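Local structure of protein phosphatase 2C (3D8K) at residues C[222-227]-C[246-251]; C[121-126]-C[256-261]. The protein probably catalyses removal of phosphate from phosphoserine and phosphothreonine side chains of proteins, as a metal-dependent member of the PP2C family. All coordinates share one frame; numbering follows the deposited sequence.

Contact 1 (C[222-227]-C[246-251]); sequences GVVPMT and DLVSAV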
loop_
_atom_site.group_PDB
_atom_site.type_symbol
_atom_site.label_atom_id
_atom_site.label_comp_id
_atom_site.label_asym_id
_atom_site.label_seq_id
_atom_site.Cartn_x
_atom_site.Cartn_y
_atom_site.Cartn_z
ATOM N N GLY C 222 18.922 43.324 -27.946
ATOM C CA GLY C 222 17.808 44.148 -28.342
ATOM C C GLY C 222 16.505 43.389 -28.238
ATOM O O GLY C 222 15.511 43.806 -28.823
ATOM N N VAL C 223 16.491 42.257 -27.538
ATOM C CA VAL C 223 15.229 41.556 -27.383
ATOM C C VAL C 223 15.013 40.965 -25.973
ATOM O O VAL C 223 13.930 41.060 -25.415
ATOM C CB VAL C 223 15.031 40.444 -28.504
ATOM C CG1 VAL C 223 15.936 40.711 -29.696
ATOM C CG2 VAL C 223 15.254 39.054 -27.953
ATOM N N VAL C 224 16.059 40.425 -25.368
ATOM C CA VAL C 224 15.925 39.797 -24.064
ATOM C C VAL C 224 15.994 40.689 -22.821
ATOM O O VAL C 224 16.901 41.500 -22.653
ATOM C CB VAL C 224 16.949 38.683 -23.936
ATOM C CG1 VAL C 224 16.463 37.666 -22.942
ATOM C CG2 VAL C 224 17.154 38.025 -25.289
ATOM N N PRO C 225 15.027 40.523 -21.912
ATOM C CA PRO C 225 14.949 41.302 -20.671
ATOM C C PRO C 225 15.910 40.833 -19.583
ATOM O O PRO C 225 16.094 41.525 -18.586
ATOM C CB PRO C 225 13.494 41.130 -20.237
ATOM C CG PRO C 225 12.789 40.669 -21.501
ATOM C CD PRO C 225 13.785 39.766 -22.124
HETATM N N MSE C 226 16.518 39.666 -19.773
HETATM C CA MSE C 226 17.453 39.116 -18.790
HETATM C C MSE C 226 18.673 38.439 -19.439
HETATM O O MSE C 226 18.746 38.331 -20.659
HETATM C CB MSE C 226 16.706 38.134 -17.890
HETATM C CG MSE C 226 15.954 37.102 -18.671
HETATM SE SE MSE C 226 14.648 36.138 -17.564
HETATM C CE MSE C 226 13.288 37.570 -17.632
ATOM N N THR C 227 19.634 37.992 -18.633
ATOM C CA THR C 227 20.831 37.377 -19.192
ATOM C C THR C 227 20.786 35.850 -19.133
ATOM O O THR C 227 21.641 35.157 -19.691
ATOM C CB THR C 227 22.088 37.910 -18.476
ATOM O OG1 THR C 227 21.995 37.627 -17.083
ATOM C CG2 THR C 227 22.211 39.425 -18.655
ATOM N N ASP C 246 27.030 30.534 -25.263
ATOM C CA ASP C 246 25.641 30.900 -25.025
ATOM C C ASP C 246 25.595 32.327 -24.516
ATOM O O ASP C 246 26.111 32.615 -23.447
ATOM C CB ASP C 246 25.009 29.979 -23.981
ATOM C CG ASP C 246 24.573 28.641 -24.566
ATOM O OD1 ASP C 246 24.098 27.771 -23.799
ATOM O OD2 ASP C 246 24.700 28.466 -25.793
ATOM N N LEU C 247 25.006 33.234 -25.284
ATOM C CA LEU C 247 24.912 34.606 -24.817
ATOM C C LEU C 247 23.883 34.561 -23.687
ATOM O O LEU C 247 24.125 35.060 -22.596
ATOM C CB LEU C 247 24.469 35.540 -25.945
ATOM C CG LEU C 247 25.404 35.611 -27.166
ATOM C CD1 LEU C 247 24.862 36.617 -28.165
ATOM C CD2 LEU C 247 26.814 36.006 -26.744
ATOM N N VAL C 248 22.739 33.946 -23.953
ATOM C CA VAL C 248 21.715 33.792 -22.930
ATOM C C VAL C 248 21.848 32.374 -22.376
ATOM O O VAL C 248 21.356 31.419 -22.964
ATOM C CB VAL C 248 20.289 33.955 -23.498
ATOM C CG1 VAL C 248 19.268 33.522 -22.445
ATOM C CG2 VAL C 248 20.046 35.400 -23.915
ATOM N N SER C 249 22.516 32.241 -21.241
ATOM C CA SER C 249 22.722 30.935 -20.635
ATOM C C SER C 249 21.434 30.317 -20.073
ATOM O O SER C 249 20.469 31.018 -19.754
ATOM C CB SER C 249 23.767 31.057 -19.522
ATOM O OG SER C 249 24.042 29.801 -18.930
ATOM N N ALA C 250 21.420 28.993 -19.984
ATOM C CA ALA C 250 20.290 28.268 -19.407
ATOM C C ALA C 250 20.885 27.429 -18.265
ATOM O O ALA C 250 20.282 26.479 -17.772
ATOM C CB ALA C 250 19.623 27.383 -20.444
ATOM N N VAL C 251 22.100 27.795 -17.879
ATOM C CA VAL C 251 22.789 27.142 -16.778
ATOM C C VAL C 251 22.403 27.957 -15.546
ATOM O O VAL C 251 22.822 29.118 -15.392
ATOM C CB VAL C 251 24.312 27.203 -16.936
ATOM C CG1 VAL C 251 24.957 26.331 -15.883
ATOM C CG2 VAL C 251 24.708 26.787 -18.331
#

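Contact 2 (C[121-126]-C[256-261]); sequences ARVVGR and TFFAYP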
loop_
_atom_site.group_PDB
_atom_site.type_symbol
_atom_site.label_atom_id
_atom_site.label_comp_id
_atom_site.label_asym_id
_atom_site.label_seq_id
_atom_site.Cartn_x
_atom_site.Cartn_y
_atom_site.Cartn_z
ATOM N N ALA C 121 28.063 21.070 8.076
ATOM C CA ALA C 121 28.438 21.660 6.803
ATOM C C ALA C 121 29.302 22.900 7.009
ATOM O O ALA C 121 29.294 23.500 8.077
ATOM C CB ALA C 121 27.181 22.030 6.024
ATOM N N ARG C 122 30.068 23.275 5.992
ATOM C CA ARG C 122 30.888 24.465 6.102
ATOM C C ARG C 122 29.912 25.528 5.664
ATOM O O ARG C 122 29.308 25.416 4.609
ATOM C CB ARG C 122 32.101 24.361 5.185
ATOM C CG ARG C 122 32.920 23.117 5.488
ATOM C CD ARG C 122 34.201 23.053 4.689
ATOM N NE ARG C 122 34.436 21.718 4.147
ATOM C CZ ARG C 122 33.744 21.181 3.144
ATOM N NH1 ARG C 122 32.761 21.865 2.559
ATOM N NH2 ARG C 122 34.041 19.959 2.718
ATOM N N VAL C 123 29.742 26.549 6.493
ATOM C CA VAL C 123 28.756 27.580 6.215
ATOM C C VAL C 123 29.170 29.039 6.333
ATOM O O VAL C 123 29.936 29.422 7.218
ATOM C CB VAL C 123 27.524 27.388 7.138
ATOM C CG1 VAL C 123 26.458 28.424 6.825
ATOM C CG2 VAL C 123 26.982 25.985 6.985
ATOM N N VAL C 124 28.615 29.843 5.431
ATOM C CA VAL C 124 28.817 31.279 5.406
ATOM C C VAL C 124 27.473 31.875 5.796
ATOM O O VAL C 124 26.568 32.008 4.956
ATOM C CB VAL C 124 29.162 31.822 4.002
ATOM C CG1 VAL C 124 29.324 33.336 4.066
ATOM C CG2 VAL C 124 30.422 31.187 3.488
ATOM N N GLY C 125 27.358 32.221 7.073
ATOM C CA GLY C 125 26.139 32.818 7.583
ATOM C C GLY C 125 24.872 32.376 6.884
ATOM O O GLY C 125 24.285 33.139 6.101
ATOM N N ARG C 126 24.467 31.140 7.156
ATOM C CA ARG C 126 23.244 30.554 6.599
ATOM C C ARG C 126 23.401 29.824 5.273
ATOM O O ARG C 126 22.701 28.855 5.022
ATOM C CB ARG C 126 22.134 31.611 6.469
ATOM C CG ARG C 126 20.812 31.245 7.142
ATOM C CD ARG C 126 20.988 30.957 8.620
ATOM N NE ARG C 126 19.731 30.572 9.257
ATOM C CZ ARG C 126 18.911 31.417 9.872
ATOM N NH1 ARG C 126 19.213 32.704 9.942
ATOM N NH2 ARG C 126 17.789 30.977 10.413
ATOM N N THR C 256 22.594 26.829 -1.866
ATOM C CA THR C 256 22.046 25.979 -0.809
ATOM C C THR C 256 22.108 26.699 0.535
ATOM O O THR C 256 23.100 27.351 0.845
ATOM C CB THR C 256 22.817 24.660 -0.688
ATOM O OG1 THR C 256 22.950 24.063 -1.979
ATOM C CG2 THR C 256 22.069 23.695 0.212
ATOM N N PHE C 257 21.037 26.586 1.319
ATOM C CA PHE C 257 20.932 27.220 2.634
ATOM C C PHE C 257 20.133 26.320 3.576
ATOM O O PHE C 257 19.395 25.446 3.135
ATOM C CB PHE C 257 20.149 28.536 2.564
ATOM C CG PHE C 257 20.775 29.613 1.716
ATOM C CD1 PHE C 257 20.912 29.459 0.337
ATOM C CD2 PHE C 257 21.156 30.828 2.294
ATOM C CE1 PHE C 257 21.407 30.487 -0.448
ATOM C CE2 PHE C 257 21.651 31.861 1.508
ATOM C CZ PHE C 257 21.776 31.689 0.135
ATOM N N PHE C 258 20.267 26.537 4.877
ATOM C CA PHE C 258 19.477 25.773 5.831
ATOM C C PHE C 258 18.610 26.792 6.548
ATOM O O PHE C 258 18.966 27.960 6.633
ATOM C CB PHE C 258 20.349 25.032 6.840
ATOM C CG PHE C 258 21.084 25.927 7.769
ATOM C CD1 PHE C 258 22.140 26.703 7.318
ATOM C CD2 PHE C 258 20.712 26.011 9.099
ATOM C CE1 PHE C 258 22.816 27.553 8.178
ATOM C CE2 PHE C 258 21.378 26.861 9.975
ATOM C CZ PHE C 258 22.438 27.636 9.510
ATOM N N ALA C 259 17.461 26.353 7.037
ATOM C CA ALA C 259 16.546 27.235 7.736
ATOM C C ALA C 259 16.034 26.500 8.936
ATOM O O ALA C 259 15.805 25.298 8.887
ATOM C CB ALA C 259 15.393 27.604 6.854
ATOM N N TYR C 260 15.844 27.238 10.018
ATOM C CA TYR C 260 15.359 26.662 11.256
ATOM C C TYR C 260 13.846 26.615 11.190
ATOM O O TYR C 260 13.243 27.368 10.430
ATOM C CB TYR C 260 15.812 27.541 12.427
ATOM C CG TYR C 260 17.309 27.537 12.699
ATOM C CD1 TYR C 260 17.958 26.372 13.084
ATOM C CD2 TYR C 260 18.066 28.716 12.621
ATOM C CE1 TYR C 260 19.320 26.366 13.388
ATOM C CE2 TYR C 260 19.431 28.727 12.928
ATOM C CZ TYR C 260 20.056 27.542 13.315
ATOM O OH TYR C 260 21.411 27.522 13.652
ATOM N N PRO C 261 13.207 25.701 11.945
ATOM C CA PRO C 261 11.740 25.639 11.921
ATOM C C PRO C 261 11.260 26.992 12.436
ATOM O O PRO C 261 11.866 27.567 13.342
ATOM C CB PRO C 261 11.431 24.505 12.879
ATOM C CG PRO C 261 12.555 23.585 12.656
ATOM C CD PRO C 261 13.758 24.507 12.602
#

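Contact 1 (C[222-227]-C[246-251])
Val224 and Val248 meet through the same branch because each carries CG1 anti to its backbone N (chi1 -155° and 169°), which leaves CG2 anti to the carbonyl carbon and beside the N. The two side chains reach toward each other tip to tip, CG2 of Val224 lying 4.1 Å from CG2 of Val248. Valine suits both places: branched at CB, it presents a methyl to its partner close to the backbone of a loop. Leu220, at the end of strand 217-220, also packs on Val248; where the chain leaves that strand, the way Val223 and Val224 both face Leu220 is consistent with a classic beta bulge.

The polar half of the contact centres on the carbonyl of Thr227. Thr227 O accepts a weak hydrogen bond from Ser249 N at 3.4 Å, strongly bent (130° at the hydrogen), and a CA-H...O approach from Val248 CA at 3.5 Å. Ser249 meanwhile uses its hydroxyl within its own segment, where OG accepts from Val251 N at 3.0 Å to form an ST turn. The hydroxyl of Thr227 is bonded elsewhere, to Glu200 of helix 198-206.

Thr227 O and Leu247 O approach to 3.8 Å, which brings two partly negative oxygens together. Arg203, from the same helix, bonds to both, NH2 to Thr227 O and NH1 to Leu247 O. This is a buried junction inside the long loop between strands 217-220 and 253-259, set against helix 198-206. Between the two segments the one direct hydrogen bond is weak, and the positive guanidinium of Arg203 probably offsets the repulsion between the two carbonyls.

Contact 2 (C[121-126]-C[256-261])
The carbonyl O of Arg126 is approached by two successive residues of the facing strand. Phe258 N donates a weak but fairly straight hydrogen bond to Arg126 O (3.4 Å, 156° at the hydrogen), and Phe257 CA adds a CA-H...O contact to this O, also at 3.4 Å. Gly125 and Arg126, both at positive phi, form the two-residue turn between strands 120-124 and 127-129; glycine reaches such phi values readily.

The Arg126 side chain then crosses the Phe258 side chain at about a right angle. A bend at chi2 (57°) places Arg126 CD 3.7 Å from Phe258 CZ, and Arg126 NE lies over one face of the ring. Further out, the guanidinium plane is turned 52° from the ring; Arg126 CZ is 5.6 Å from the Phe258 ring centroid, so any cation-pi attraction is weak at most. The long, flexible arginine thus offers its CD methylene to the ring while its charged end passes on to Tyr260, whose CD2 lies 3.9 Å from Arg126 CZ. Arg126 NH2 makes a salt bridge with Asp263 and a hydrogen bond to Ser182, while the Tyr260 hydroxyl bonds to Asp158.

Val123 CG1 touches the Phe258 ring at its edge, 4.0 Å from Phe258 CE1, and Phe155 packs edge-to-face with the same ring. Strand 253-259 is an outermost strand of the six-stranded antiparallel sheet and pairs with strand 165-173. Beside its other edge run the turn and strand 127-129, where Thr256 has a backbone bond with Ile128; strands 127-129, 120-124 and 150-154 make up a smaller sheet.

After the first strands of both large sheets the chain reaches 121-126 in the small three-stranded sheet, then crosses further strands of the large sheets and helix 198-206 before 222-227. Contact 1 closes a short loop there: the 18 intervening residues contain no helix or strand, and 246-251 returns beside 222-227. Strand 253-259 begins soon afterwards, and 256-261, the end of that strand and the residues after it, closes the far longer loop of contact 2, with 129 residues between its segments. Contact 1 is therefore nested within contact 2. Their centres are 30 Å apart: one joins two parts of a single long loop near helix 198-206, the other joins two sheets.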